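Antigen, P35 (Borreliella spielmanii A14S, PDB 6HPN) is of unknown molecular function but, as a PFam54 outer surface protein orthologous to BBA64 of Borrelia burgdorferi, belongs to a family thought to contribute to Lyme disease pathogenesis. Local coordinates at residues A[131-136]-A[212-217]; A[139-144]-A[150-155]; A[109-114]-A[189-194]; A[49-54]-A[90-95]; A[63-66]-A[72-75]. All blocks are in the same frame, centred on the assembly; numbering follows the deposited sequence.

Contact 1 (A[131-136]-A[212-217]); sequences SLKILN and NLINTT
Lys-133, late on helix 106-135, lays the outer half of its aliphatic chain against Ile-214 and Thr-217 of helix 200-221. The apolar part comes first. CD of Lys-133 lies 4.1 Å from CG2 of Thr-217, and the next methylene, CE, is 4.2 Å from CG2 of Ile-214. The lysine runs across the isoleucine at about a right angle. Ile-214 and Thr-217 also touch Ile-130, one turn earlier on the same helix as the lysine.

No hydrogen bond links the two segments; Thr-217 turns its hydroxyl back onto its own helix, OG1 to Leu-213 O at 2.7 Å. The donor is tilted 31° from the carbonyl plane, on the opposite face from Thr-217 N, which bonds to the same oxygen. With OG1 beside the backbone N (chi1 -60°) and committed there, CG2 is the branch presented to the lysine.

The last bend of Lys-133, chi4 -65°, turns NZ toward Thr-218 OG1, to which it makes a weak hydrogen bond. Methylene and methyl groups thus do the touching between these segments, so the lysine contributes its CD and CE methylenes as hydrocarbon, with the charge kept at the border beside a polar neighbour.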
# COMPACT_ATOMS: atom_id res chain seq x y z
N SER A 131 -9.92 -8.07 -1.79
CA SER A 131 -11.12 -7.67 -2.56
C SER A 131 -11.33 -8.70 -3.67
O SER A 131 -12.46 -9.20 -3.78
CB SER A 131 -11.03 -6.25 -3.06
OG SER A 131 -10.95 -5.32 -1.97
N LEU A 132 -10.27 -9.10 -4.38
CA LEU A 132 -10.41 -10.00 -5.56
C LEU A 132 -10.85 -11.39 -5.06
O LEU A 132 -11.72 -11.96 -5.71
CB LEU A 132 -9.11 -10.03 -6.39
CG LEU A 132 -8.79 -8.71 -7.11
CD1 LEU A 132 -7.35 -8.65 -7.64
CD2 LEU A 132 -9.80 -8.43 -8.22
N LYS A 133 -10.28 -11.87 -3.97
CA LYS A 133 -10.65 -13.17 -3.37
C LYS A 133 -12.16 -13.19 -3.08
O LYS A 133 -12.81 -14.21 -3.40
CB LYS A 133 -9.88 -13.42 -2.07
CG LYS A 133 -8.44 -13.90 -2.23
CD LYS A 133 -7.74 -14.05 -0.89
CE LYS A 133 -6.29 -14.45 -1.00
NZ LYS A 133 -6.14 -15.81 -1.58
N ILE A 134 -12.69 -12.12 -2.48
CA ILE A 134 -14.13 -12.05 -2.08
C ILE A 134 -15.01 -12.01 -3.34
O ILE A 134 -15.93 -12.82 -3.42
CB ILE A 134 -14.39 -10.85 -1.15
CG1 ILE A 134 -13.86 -11.12 0.26
CG2 ILE A 134 -15.87 -10.50 -1.14
CD1 ILE A 134 -13.65 -9.86 1.11
N LEU A 135 -14.74 -11.10 -4.27
CA LEU A 135 -15.54 -10.96 -5.51
C LEU A 135 -15.50 -12.25 -6.33
O LEU A 135 -16.46 -12.48 -7.05
CB LEU A 135 -14.99 -9.82 -6.35
CG LEU A 135 -15.22 -8.44 -5.76
CD1 LEU A 135 -14.51 -7.39 -6.60
CD2 LEU A 135 -16.71 -8.16 -5.67
N ASN A 136 -14.44 -13.04 -6.20
CA ASN A 136 -14.26 -14.30 -6.96
C ASN A 136 -15.34 -15.31 -6.55
O ASN A 136 -15.64 -16.19 -7.35
CB ASN A 136 -12.85 -14.87 -6.76
CG ASN A 136 -12.56 -16.00 -7.72
OD1 ASN A 136 -12.66 -15.79 -8.92
ND2 ASN A 136 -12.26 -17.19 -7.21
N ASN A 212 -2.09 -12.53 8.45
CA ASN A 212 -3.12 -13.36 9.11
C ASN A 212 -4.51 -12.82 8.71
O ASN A 212 -5.46 -13.63 8.65
CB ASN A 212 -2.70 -13.79 10.52
CG ASN A 212 -2.53 -12.71 11.54
OD1 ASN A 212 -3.49 -12.03 11.89
ND2 ASN A 212 -1.34 -12.62 12.11
N LEU A 213 -4.59 -11.63 8.13
CA LEU A 213 -5.82 -11.22 7.40
C LEU A 213 -5.98 -12.01 6.09
O LEU A 213 -7.11 -12.43 5.81
CB LEU A 213 -5.79 -9.73 7.11
CG LEU A 213 -5.96 -8.83 8.33
CD1 LEU A 213 -6.36 -7.45 7.87
CD2 LEU A 213 -6.97 -9.40 9.34
N ILE A 214 -4.90 -12.23 5.34
CA ILE A 214 -4.95 -12.98 4.05
C ILE A 214 -5.29 -14.46 4.33
O ILE A 214 -6.13 -15.05 3.60
CB ILE A 214 -3.65 -12.81 3.25
CG1 ILE A 214 -3.43 -11.38 2.74
CG2 ILE A 214 -3.60 -13.81 2.10
CD1 ILE A 214 -3.97 -11.11 1.36
N ASN A 215 -4.65 -15.06 5.34
CA ASN A 215 -4.90 -16.46 5.73
C ASN A 215 -6.34 -16.61 6.22
O ASN A 215 -7.02 -17.59 5.82
CB ASN A 215 -3.90 -16.94 6.79
CG ASN A 215 -2.57 -17.36 6.17
OD1 ASN A 215 -2.51 -17.69 4.98
ND2 ASN A 215 -1.51 -17.37 6.96
N THR A 216 -6.80 -15.69 7.06
CA THR A 216 -8.15 -15.78 7.65
C THR A 216 -9.19 -15.66 6.53
O THR A 216 -10.14 -16.49 6.51
CB THR A 216 -8.36 -14.72 8.72
OG1 THR A 216 -7.57 -15.10 9.85
CG2 THR A 216 -9.81 -14.63 9.13
N THR A 217 -9.05 -14.67 5.65
CA THR A 217 -9.92 -14.51 4.45
C THR A 217 -9.98 -15.83 3.66
O THR A 217 -11.08 -16.31 3.35
CB THR A 217 -9.37 -13.42 3.53
OG1 THR A 217 -9.33 -12.18 4.21
CG2 THR A 217 -10.23 -13.20 2.31

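Contact 2 (A[139-144]-A[150-155])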
# COMPACT_ATOMS: atom_id res chain seq x y z
N ASP A 139 -21.21 -14.60 -5.52
CA ASP A 139 -22.58 -15.18 -5.54
C ASP A 139 -22.82 -16.11 -4.34
O ASP A 139 -23.99 -16.43 -4.11
CB ASP A 139 -22.82 -15.94 -6.84
CG ASP A 139 -22.91 -15.04 -8.05
OD1 ASP A 139 -23.09 -13.82 -7.88
OD2 ASP A 139 -22.81 -15.58 -9.16
N LYS A 140 -21.80 -16.50 -3.59
CA LYS A 140 -21.99 -17.53 -2.54
C LYS A 140 -21.72 -16.97 -1.13
O LYS A 140 -21.68 -17.77 -0.19
CB LYS A 140 -21.10 -18.75 -2.83
CG LYS A 140 -21.63 -19.72 -3.88
CD LYS A 140 -20.56 -20.16 -4.89
CE LYS A 140 -20.80 -21.54 -5.47
NZ LYS A 140 -20.45 -22.63 -4.52
N LEU A 141 -21.60 -15.66 -0.94
CA LEU A 141 -21.30 -15.11 0.41
C LEU A 141 -22.46 -15.39 1.38
O LEU A 141 -22.21 -15.47 2.62
CB LEU A 141 -21.02 -13.60 0.31
CG LEU A 141 -19.69 -13.19 -0.31
CD1 LEU A 141 -19.62 -11.69 -0.43
CD2 LEU A 141 -18.50 -13.70 0.51
N HIS A 142 -23.68 -15.54 0.84
CA HIS A 142 -24.90 -15.82 1.65
C HIS A 142 -24.76 -17.18 2.35
O HIS A 142 -25.36 -17.34 3.43
CB HIS A 142 -26.17 -15.67 0.81
CG HIS A 142 -26.26 -16.53 -0.39
ND1 HIS A 142 -26.97 -17.73 -0.39
CD2 HIS A 142 -25.76 -16.38 -1.64
CE1 HIS A 142 -26.90 -18.28 -1.59
NE2 HIS A 142 -26.16 -17.47 -2.37
N HIS A 143 -23.93 -18.10 1.86
CA HIS A 143 -23.76 -19.42 2.53
C HIS A 143 -22.97 -19.25 3.85
O HIS A 143 -22.99 -20.20 4.67
CB HIS A 143 -23.22 -20.46 1.52
CG HIS A 143 -24.23 -20.84 0.48
ND1 HIS A 143 -23.92 -20.92 -0.87
CD2 HIS A 143 -25.55 -21.14 0.58
CE1 HIS A 143 -24.99 -21.28 -1.56
NE2 HIS A 143 -26.01 -21.40 -0.69
N LEU A 144 -22.36 -18.09 4.11
CA LEU A 144 -21.47 -17.89 5.29
C LEU A 144 -22.25 -17.44 6.52
O LEU A 144 -23.19 -16.65 6.38
CB LEU A 144 -20.42 -16.82 4.97
CG LEU A 144 -19.41 -17.18 3.89
CD1 LEU A 144 -18.52 -15.98 3.57
CD2 LEU A 144 -18.57 -18.38 4.31
N LYS A 150 -18.67 -10.82 9.46
CA LYS A 150 -18.18 -9.64 10.23
C LYS A 150 -16.65 -9.55 10.14
O LYS A 150 -16.12 -8.42 10.06
CB LYS A 150 -18.68 -9.71 11.67
CG LYS A 150 -20.17 -9.46 11.78
CD LYS A 150 -20.70 -9.53 13.18
CE LYS A 150 -21.97 -8.71 13.34
NZ LYS A 150 -22.34 -8.56 14.77
N THR A 151 -15.96 -10.69 10.11
CA THR A 151 -14.49 -10.70 10.01
C THR A 151 -14.12 -10.07 8.68
O THR A 151 -13.25 -9.18 8.67
CB THR A 151 -13.90 -12.09 10.17
OG1 THR A 151 -14.29 -12.64 11.42
CG2 THR A 151 -12.39 -12.05 10.09
N LEU A 152 -14.77 -10.49 7.59
CA LEU A 152 -14.58 -9.91 6.24
C LEU A 152 -14.83 -8.38 6.27
O LEU A 152 -13.99 -7.61 5.76
CB LEU A 152 -15.54 -10.62 5.29
CG LEU A 152 -15.23 -12.10 5.00
CD1 LEU A 152 -16.16 -12.66 3.93
CD2 LEU A 152 -13.76 -12.30 4.60
N TYR A 153 -15.97 -7.97 6.83
CA TYR A 153 -16.41 -6.56 6.84
C TYR A 153 -15.38 -5.73 7.61
O TYR A 153 -14.80 -4.84 7.02
CB TYR A 153 -17.82 -6.46 7.44
CG TYR A 153 -18.28 -5.05 7.67
CD1 TYR A 153 -18.89 -4.31 6.67
CD2 TYR A 153 -18.08 -4.45 8.90
CE1 TYR A 153 -19.28 -3.00 6.88
CE2 TYR A 153 -18.49 -3.16 9.15
CZ TYR A 153 -19.07 -2.43 8.13
OH TYR A 153 -19.43 -1.16 8.40
N TYR A 154 -15.10 -6.09 8.86
CA TYR A 154 -14.19 -5.35 9.78
C TYR A 154 -12.74 -5.45 9.30
O TYR A 154 -11.97 -4.55 9.63
CB TYR A 154 -14.40 -5.78 11.24
CG TYR A 154 -15.70 -5.26 11.80
CD1 TYR A 154 -15.93 -3.90 11.90
CD2 TYR A 154 -16.72 -6.13 12.16
CE1 TYR A 154 -17.14 -3.39 12.35
CE2 TYR A 154 -17.93 -5.64 12.63
CZ TYR A 154 -18.15 -4.27 12.73
OH TYR A 154 -19.36 -3.81 13.20
N ASP A 155 -12.39 -6.45 8.49
CA ASP A 155 -10.99 -6.59 7.99
C ASP A 155 -10.63 -5.36 7.14
O ASP A 155 -9.52 -4.80 7.28
CB ASP A 155 -10.78 -7.92 7.26
CG ASP A 155 -10.45 -9.11 8.16
OD1 ASP A 155 -10.25 -8.90 9.40
OD2 ASP A 155 -10.35 -10.26 7.59
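Leu-141 and Leu-152 face each other with their CA atoms 10.3 Å apart, a separation wide enough that only side chains bridge it. Residues 139-143 wind as a 3-10 segment that ends just before Leu-144, whose N bonds to Leu-141 O at 3.0 Å. Segment 150-155 is regular helix, where Tyr-154 N reaches Lys-150 O at 2.8 Å. With about three residues to the turn, the 3-10 winding brings Leu-141 and Leu-144, three apart in sequence, to the same side, both directed at the helix.

Leu-152 answers them with a single methyl. Its CD1 lies 4.1 Å from CD1 of Leu-144 and 4.3 Å from CD2 of Leu-141. Its CG stands beside the backbone N (chi1 -68°), which carries the branched end outward from the helix toward the pair. The side chains of Leu-144 and Leu-152 cross at about a right angle, meeting methyl to methyl.

This small apolar contact folds the connection that follows helix 106-135 back onto helix 146-179, which it leads into. Helix 16-40 closes on the same leucines, with Leu-26 against Leu-141 and Ile-25 against Leu-152. Thr-151, just before Leu-152 on helix 146-179, packs on Thr-216 and Ile-220 of helix 200-221.

Contact 3 (A[109-114]-A[189-194])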
# COMPACT_ATOMS: atom_id res chain seq x y z
N ARG A 109 19.45 3.74 1.10
CA ARG A 109 18.50 3.38 0.01
C ARG A 109 17.55 2.26 0.49
O ARG A 109 16.37 2.25 0.08
CB ARG A 109 19.26 2.98 -1.26
CG ARG A 109 18.36 2.86 -2.49
CD ARG A 109 19.06 2.85 -3.84
NE ARG A 109 20.04 3.92 -3.95
CZ ARG A 109 21.34 3.76 -4.14
NH1 ARG A 109 21.86 2.55 -4.29
NH2 ARG A 109 22.14 4.82 -4.18
N SER A 110 17.99 1.35 1.34
CA SER A 110 17.17 0.15 1.65
C SER A 110 16.10 0.49 2.70
O SER A 110 15.10 -0.27 2.79
CB SER A 110 18.04 -1.03 2.00
OG SER A 110 18.30 -1.03 3.38
N LEU A 111 16.24 1.60 3.43
CA LEU A 111 15.13 2.19 4.24
C LEU A 111 14.05 2.75 3.30
O LEU A 111 12.87 2.66 3.63
CB LEU A 111 15.66 3.29 5.17
CG LEU A 111 14.58 4.04 5.96
CD1 LEU A 111 13.82 3.13 6.92
CD2 LEU A 111 15.18 5.21 6.72
N VAL A 112 14.44 3.35 2.18
CA VAL A 112 13.46 3.96 1.22
C VAL A 112 12.66 2.82 0.56
O VAL A 112 11.43 2.90 0.52
CB VAL A 112 14.18 4.86 0.20
CG1 VAL A 112 13.24 5.37 -0.88
CG2 VAL A 112 14.87 6.04 0.87
N LYS A 113 13.37 1.80 0.09
CA LYS A 113 12.79 0.57 -0.49
C LYS A 113 11.83 -0.05 0.52
O LYS A 113 10.68 -0.28 0.18
CB LYS A 113 13.90 -0.42 -0.83
CG LYS A 113 13.48 -1.65 -1.60
CD LYS A 113 14.59 -2.68 -1.63
CE LYS A 113 14.20 -3.95 -2.37
NZ LYS A 113 15.38 -4.80 -2.60
N GLU A 114 12.30 -0.31 1.73
CA GLU A 114 11.51 -1.00 2.76
C GLU A 114 10.23 -0.17 2.99
O GLU A 114 9.11 -0.75 3.01
CB GLU A 114 12.42 -1.24 3.96
CG GLU A 114 11.69 -1.82 5.14
CD GLU A 114 12.52 -2.58 6.17
OE1 GLU A 114 13.67 -2.13 6.45
OE2 GLU A 114 12.00 -3.62 6.69
N LYS A 189 19.74 13.86 9.48
CA LYS A 189 18.58 14.24 10.32
C LYS A 189 17.28 13.82 9.61
O LYS A 189 16.31 13.45 10.29
CB LYS A 189 18.64 15.75 10.58
CG LYS A 189 18.54 16.16 12.04
CD LYS A 189 17.12 16.56 12.47
CE LYS A 189 17.08 17.89 13.19
NZ LYS A 189 15.72 18.47 13.19
N LEU A 190 17.28 13.89 8.28
CA LEU A 190 16.13 13.48 7.44
C LEU A 190 15.98 11.98 7.60
O LEU A 190 14.85 11.50 7.73
CB LEU A 190 16.40 13.85 5.98
CG LEU A 190 15.27 13.55 4.99
CD1 LEU A 190 13.95 14.22 5.39
CD2 LEU A 190 15.66 13.96 3.57
N HIS A 191 17.10 11.27 7.59
CA HIS A 191 17.13 9.80 7.73
C HIS A 191 16.45 9.42 9.05
O HIS A 191 15.49 8.64 9.01
CB HIS A 191 18.57 9.31 7.64
CG HIS A 191 18.73 7.92 8.14
ND1 HIS A 191 18.61 6.82 7.30
CD2 HIS A 191 18.94 7.44 9.39
CE1 HIS A 191 18.78 5.72 8.01
NE2 HIS A 191 18.98 6.08 9.30
N ASP A 192 16.93 10.00 10.15
CA ASP A 192 16.39 9.77 11.51
C ASP A 192 14.88 10.02 11.49
O ASP A 192 14.17 9.15 12.00
CB ASP A 192 17.09 10.67 12.53
CG ASP A 192 18.54 10.34 12.82
OD1 ASP A 192 19.10 9.41 12.19
OD2 ASP A 192 19.10 11.03 13.67
N ASN A 193 14.41 11.15 10.97
CA ASN A 193 12.97 11.53 10.99
C ASN A 193 12.13 10.40 10.37
O ASN A 193 11.13 9.94 10.98
CB ASN A 193 12.72 12.86 10.26
CG ASN A 193 11.25 13.22 10.09
OD1 ASN A 193 10.51 12.50 9.43
ND2 ASN A 193 10.81 14.33 10.66
N VAL A 194 12.55 9.95 9.19
CA VAL A 194 11.87 8.87 8.43
C VAL A 194 11.94 7.56 9.21
O VAL A 194 10.87 6.94 9.36
CB VAL A 194 12.48 8.72 7.03
CG1 VAL A 194 11.87 7.53 6.30
CG2 VAL A 194 12.31 10.00 6.23
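Leu-111 on helix 106-135 pushes its CD2 methyl against the imidazole of His-191, on helix 187-197. The methyl is 3.8 Å from ND1 and 3.9 Å from CE1, so it meets the bond between these two atoms, and it approaches the ring obliquely. The same methyl also reaches CG1 of Val-194, at 4.1 Å. One leucine branch therefore touches two residues that stand three apart on the partner helix, nearly one turn.

The torsions of Leu-111 explain the reach. CG is extended away from the backbone N (chi1 175°), and chi2 of 63° folds CD1 aside and leaves CD2 anti to CA, the fully extended branch, pointing at helix 187-197. At the level of Leu-111 and Val-194 the backbones come closest, with CA atoms 8.5 Å apart, and no hydrogen bond links the two segments.

His-191 is held in more ways than this. Its ring stacks with Tyr-108, one turn before Leu-111 on the other helix. At the edge of the imidazole, and in its plane, OD1 of Asp-192 lies 3.4 Å from CD2 of His-191.

Leu-102 of helix 89-102 touches both His-191 and Val-194, and it also meets Val-112 beside Leu-111. Three helices therefore share this packing, side chain against side chain, as is usual in an all-helical bundle such as this Bbcrasp-1-like domain.

Contact 4 (A[49-54]-A[90-95]); sequences FGMKAE and GVILNL
Phe-49 and Met-51 lie in the loop that enters the short helix 52-56, and they lay that loop over Ile-92 and Leu-93 of helix 89-102. The chain passes close, with the CA atoms of Phe-49 and Leu-93 just 5.3 Å apart. CG2 of Ile-92 is the meeting point. It lies 3.6 Å from CB of Phe-49 and 3.6 Å from CE of Met-51, and it also approaches the root of the phenyl ring, 3.8 Å from CG.

The methionine gets there by a bend at its last torsion (chi3 -67°), which brings the terminal methyl to the isoleucine, the two side chains crossing at about a right angle. This is loop-on-helix packing in an all-helical fold, and a third element joins it: Tyr-82 of helix 75-84 meets the Phe-49 ring edge-to-face and touches Met-51 and Ile-92 as well.

Leu-93 comes in roughly perpendicular to the approach of Ile-92, bringing CD2 to the rim of the phenyl ring near its plane, 4.2 Å from CD1 of Phe-49. The same methyl is 3.7 Å from the backbone O of Phe-49. Phe-49 and Gly-50 both have positive phi, at 56° and 68°, and these two successive residues turn the chain between the phenyl group and Met-51.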
# COMPACT_ATOMS: atom_id res chain seq x y z
N PHE A 49 6.95 10.07 -11.55
CA PHE A 49 6.69 11.13 -10.54
C PHE A 49 8.00 11.56 -9.89
O PHE A 49 8.02 11.83 -8.69
CB PHE A 49 5.65 10.66 -9.53
CG PHE A 49 4.28 10.52 -10.14
CD1 PHE A 49 3.57 11.64 -10.57
CD2 PHE A 49 3.69 9.27 -10.30
CE1 PHE A 49 2.31 11.52 -11.13
CE2 PHE A 49 2.43 9.16 -10.88
CZ PHE A 49 1.74 10.28 -11.28
N GLY A 50 9.06 11.66 -10.69
CA GLY A 50 10.40 12.07 -10.24
C GLY A 50 11.04 11.06 -9.31
O GLY A 50 11.94 11.47 -8.59
N MET A 51 10.64 9.77 -9.33
CA MET A 51 11.27 8.73 -8.46
C MET A 51 12.14 7.77 -9.28
O MET A 51 12.94 7.04 -8.69
CB MET A 51 10.19 7.97 -7.68
CG MET A 51 9.71 8.77 -6.50
SD MET A 51 8.48 7.97 -5.47
CE MET A 51 7.16 7.95 -6.68
N LYS A 52 12.04 7.82 -10.59
CA LYS A 52 12.83 6.95 -11.49
C LYS A 52 14.34 7.11 -11.21
O LYS A 52 15.01 6.06 -11.01
CB LYS A 52 12.52 7.28 -12.95
CG LYS A 52 13.27 6.40 -13.93
CD LYS A 52 12.50 6.17 -15.21
CE LYS A 52 13.40 5.76 -16.36
NZ LYS A 52 12.92 6.36 -17.63
N ALA A 53 14.86 8.34 -11.30
CA ALA A 53 16.32 8.57 -11.45
C ALA A 53 17.03 7.98 -10.23
O ALA A 53 17.99 7.21 -10.44
CB ALA A 53 16.66 10.03 -11.63
N GLU A 54 16.55 8.27 -9.02
CA GLU A 54 17.32 7.96 -7.78
C GLU A 54 16.67 6.85 -6.95
O GLU A 54 17.36 6.35 -6.03
CB GLU A 54 17.54 9.22 -6.92
CG GLU A 54 18.59 10.18 -7.48
CD GLU A 54 19.98 9.59 -7.74
OE1 GLU A 54 20.27 8.49 -7.22
OE2 GLU A 54 20.76 10.22 -8.47
N GLY A 90 0.42 15.55 -6.24
CA GLY A 90 1.14 16.52 -5.40
C GLY A 90 2.02 15.79 -4.42
O GLY A 90 3.26 15.97 -4.46
N VAL A 91 1.39 14.91 -3.64
CA VAL A 91 2.00 14.18 -2.50
C VAL A 91 3.09 13.23 -3.00
O VAL A 91 4.10 13.06 -2.30
CB VAL A 91 0.93 13.40 -1.72
CG1 VAL A 91 1.57 12.45 -0.71
CG2 VAL A 91 -0.08 14.33 -1.04
N ILE A 92 2.86 12.58 -4.13
CA ILE A 92 3.81 11.57 -4.68
C ILE A 92 5.07 12.32 -5.18
O ILE A 92 6.18 11.86 -4.86
CB ILE A 92 3.10 10.71 -5.74
CG1 ILE A 92 1.88 10.00 -5.15
CG2 ILE A 92 4.07 9.74 -6.40
CD1 ILE A 92 0.89 9.47 -6.19
N LEU A 93 4.92 13.42 -5.92
CA LEU A 93 6.07 14.28 -6.33
C LEU A 93 6.85 14.71 -5.09
O LEU A 93 8.06 14.47 -5.04
CB LEU A 93 5.59 15.50 -7.10
CG LEU A 93 4.97 15.15 -8.45
CD1 LEU A 93 3.98 16.23 -8.89
CD2 LEU A 93 6.07 14.89 -9.49
N ASN A 94 6.14 15.24 -4.11
CA ASN A 94 6.76 15.82 -2.89
C ASN A 94 7.54 14.72 -2.17
O ASN A 94 8.71 14.94 -1.86
CB ASN A 94 5.73 16.59 -2.07
CG ASN A 94 5.36 17.89 -2.76
OD1 ASN A 94 6.21 18.47 -3.43
ND2 ASN A 94 4.12 18.34 -2.62
N LEU A 95 6.93 13.56 -1.95
CA LEU A 95 7.59 12.45 -1.22
C LEU A 95 8.71 11.91 -2.11
O LEU A 95 9.77 11.64 -1.60
CB LEU A 95 6.56 11.37 -0.91
CG LEU A 95 7.08 10.17 -0.13
CD1 LEU A 95 7.40 10.55 1.30
CD2 LEU A 95 6.07 9.02 -0.17

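Contact 5 (A[63-66]-A[72-75])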
# COMPACT_ATOMS: atom_id res chain seq x y z
N ALA A 63 14.66 -10.51 -6.42
CA ALA A 63 16.09 -10.86 -6.55
C ALA A 63 16.32 -11.54 -7.90
O ALA A 63 17.41 -11.35 -8.45
CB ALA A 63 16.54 -11.71 -5.38
N ASN A 64 15.32 -12.26 -8.44
CA ASN A 64 15.46 -13.19 -9.59
C ASN A 64 15.32 -12.47 -10.93
O ASN A 64 15.62 -13.09 -11.97
CB ASN A 64 14.43 -14.32 -9.55
CG ASN A 64 14.66 -15.21 -8.36
OD1 ASN A 64 13.89 -15.16 -7.40
ND2 ASN A 64 15.72 -16.00 -8.40
N SER A 65 14.81 -11.24 -10.91
CA SER A 65 14.71 -10.34 -12.09
C SER A 65 16.09 -9.71 -12.35
O SER A 65 16.79 -9.34 -11.39
CB SER A 65 13.66 -9.30 -11.88
OG SER A 65 13.97 -8.14 -12.61
N MET A 66 16.47 -9.61 -13.61
CA MET A 66 17.74 -8.95 -13.98
C MET A 66 17.48 -7.46 -14.17
O MET A 66 18.43 -6.77 -14.50
CB MET A 66 18.32 -9.58 -15.25
CG MET A 66 19.40 -10.60 -14.94
SD MET A 66 19.29 -12.08 -15.95
CE MET A 66 20.07 -13.25 -14.82
N ASN A 72 9.22 -1.45 -17.32
CA ASN A 72 7.79 -1.50 -17.71
C ASN A 72 7.12 -2.80 -17.24
O ASN A 72 5.88 -2.79 -17.08
CB ASN A 72 7.59 -1.45 -19.22
CG ASN A 72 7.86 -0.09 -19.80
OD1 ASN A 72 7.45 0.93 -19.22
ND2 ASN A 72 8.52 -0.07 -20.94
N GLU A 73 7.89 -3.88 -17.05
CA GLU A 73 7.48 -5.08 -16.28
C GLU A 73 6.69 -4.68 -15.02
O GLU A 73 5.80 -5.46 -14.64
CB GLU A 73 8.69 -5.93 -15.86
CG GLU A 73 8.32 -7.13 -15.00
CD GLU A 73 9.36 -8.21 -14.77
OE1 GLU A 73 10.51 -8.05 -15.18
OE2 GLU A 73 9.02 -9.20 -14.14
N TYR A 74 7.01 -3.54 -14.37
CA TYR A 74 6.57 -3.19 -12.99
C TYR A 74 5.56 -2.04 -13.03
O TYR A 74 5.18 -1.48 -11.99
CB TYR A 74 7.79 -2.97 -12.09
CG TYR A 74 8.67 -4.18 -11.88
CD1 TYR A 74 8.19 -5.35 -11.30
CD2 TYR A 74 10.00 -4.17 -12.27
CE1 TYR A 74 9.00 -6.47 -11.12
CE2 TYR A 74 10.82 -5.28 -12.11
CZ TYR A 74 10.32 -6.44 -11.54
OH TYR A 74 11.14 -7.51 -11.37
N LEU A 75 5.02 -1.72 -14.19
CA LEU A 75 3.94 -0.71 -14.32
C LEU A 75 2.90 -0.84 -13.19
O LEU A 75 2.66 0.13 -12.48
CB LEU A 75 3.30 -0.89 -15.70
CG LEU A 75 2.31 0.21 -16.10
CD1 LEU A 75 3.04 1.40 -16.72
CD2 LEU A 75 1.23 -0.35 -17.03
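Tyr-74 reaches across to Ser-65 with its phenol end. Followed outward from the backbone, its CB is directed toward the 63-66 segment, and chi1 of -63° sets CG beside the backbone N, from where the ring extends toward the serine. Over one face of the ring lies the preceding residue: CG of Glu-73 stands 3.9 Å above the plane, over the centre, its chain extended (chi1 177°). The ring also meets that of Phe-61, their planes at about 50°, and Val-67 touches the tyrosine side chain too.

Beyond the ring, CZ is 4.2 Å from OG of Ser-65, which lies at the ring edge near its plane. At the tip, OH is 3.1 Å from CB of Ser-65 and 3.2 Å from its OG. That serine oxygen has a firm partner of its own, since the backbone N of Val-67 bonds to it. Glu-73 comes less near, with OE1 4.3 Å from Ser-65 OG.

The buried tyrosine, at the N-cap position of helix 75-84, thus ties the end of the connection between helices 52-56 and 75-84 back to its middle, at Ser-65. Within this connection the backbone is shaped by side chains that bond forward two residues. Asn-62 OD1 takes the N-H of Asn-64 and Asp-71 OD2 that of Glu-73, both as Asx turns, and Ser-65 with Val-67 makes the matching ST turn, so this interhelical loop is built on three such side-chain-to-backbone turns.

In the fold
The five contacts spread along an elongated helical bundle, all within the Bbcrasp-1-like domain. Contacts 1 and 2 are neighbours, centres 10 Å apart, and they touch: CG2 of Ile-134 lies 4.0 Å from CD1 of Leu-141. Contact 3 lies on the opposite side of the chain's centre, about 31 Å from contact 1 centre to centre, yet helix 106-135 runs through both. Contacts 3 and 4 have centres about 15 Å apart and meet where NE of Arg-109 comes 4.2 Å from O of Glu-54. Contact 5 is nested along the chain inside the loop closed by contact 4; their nearest atoms are about 8 Å apart.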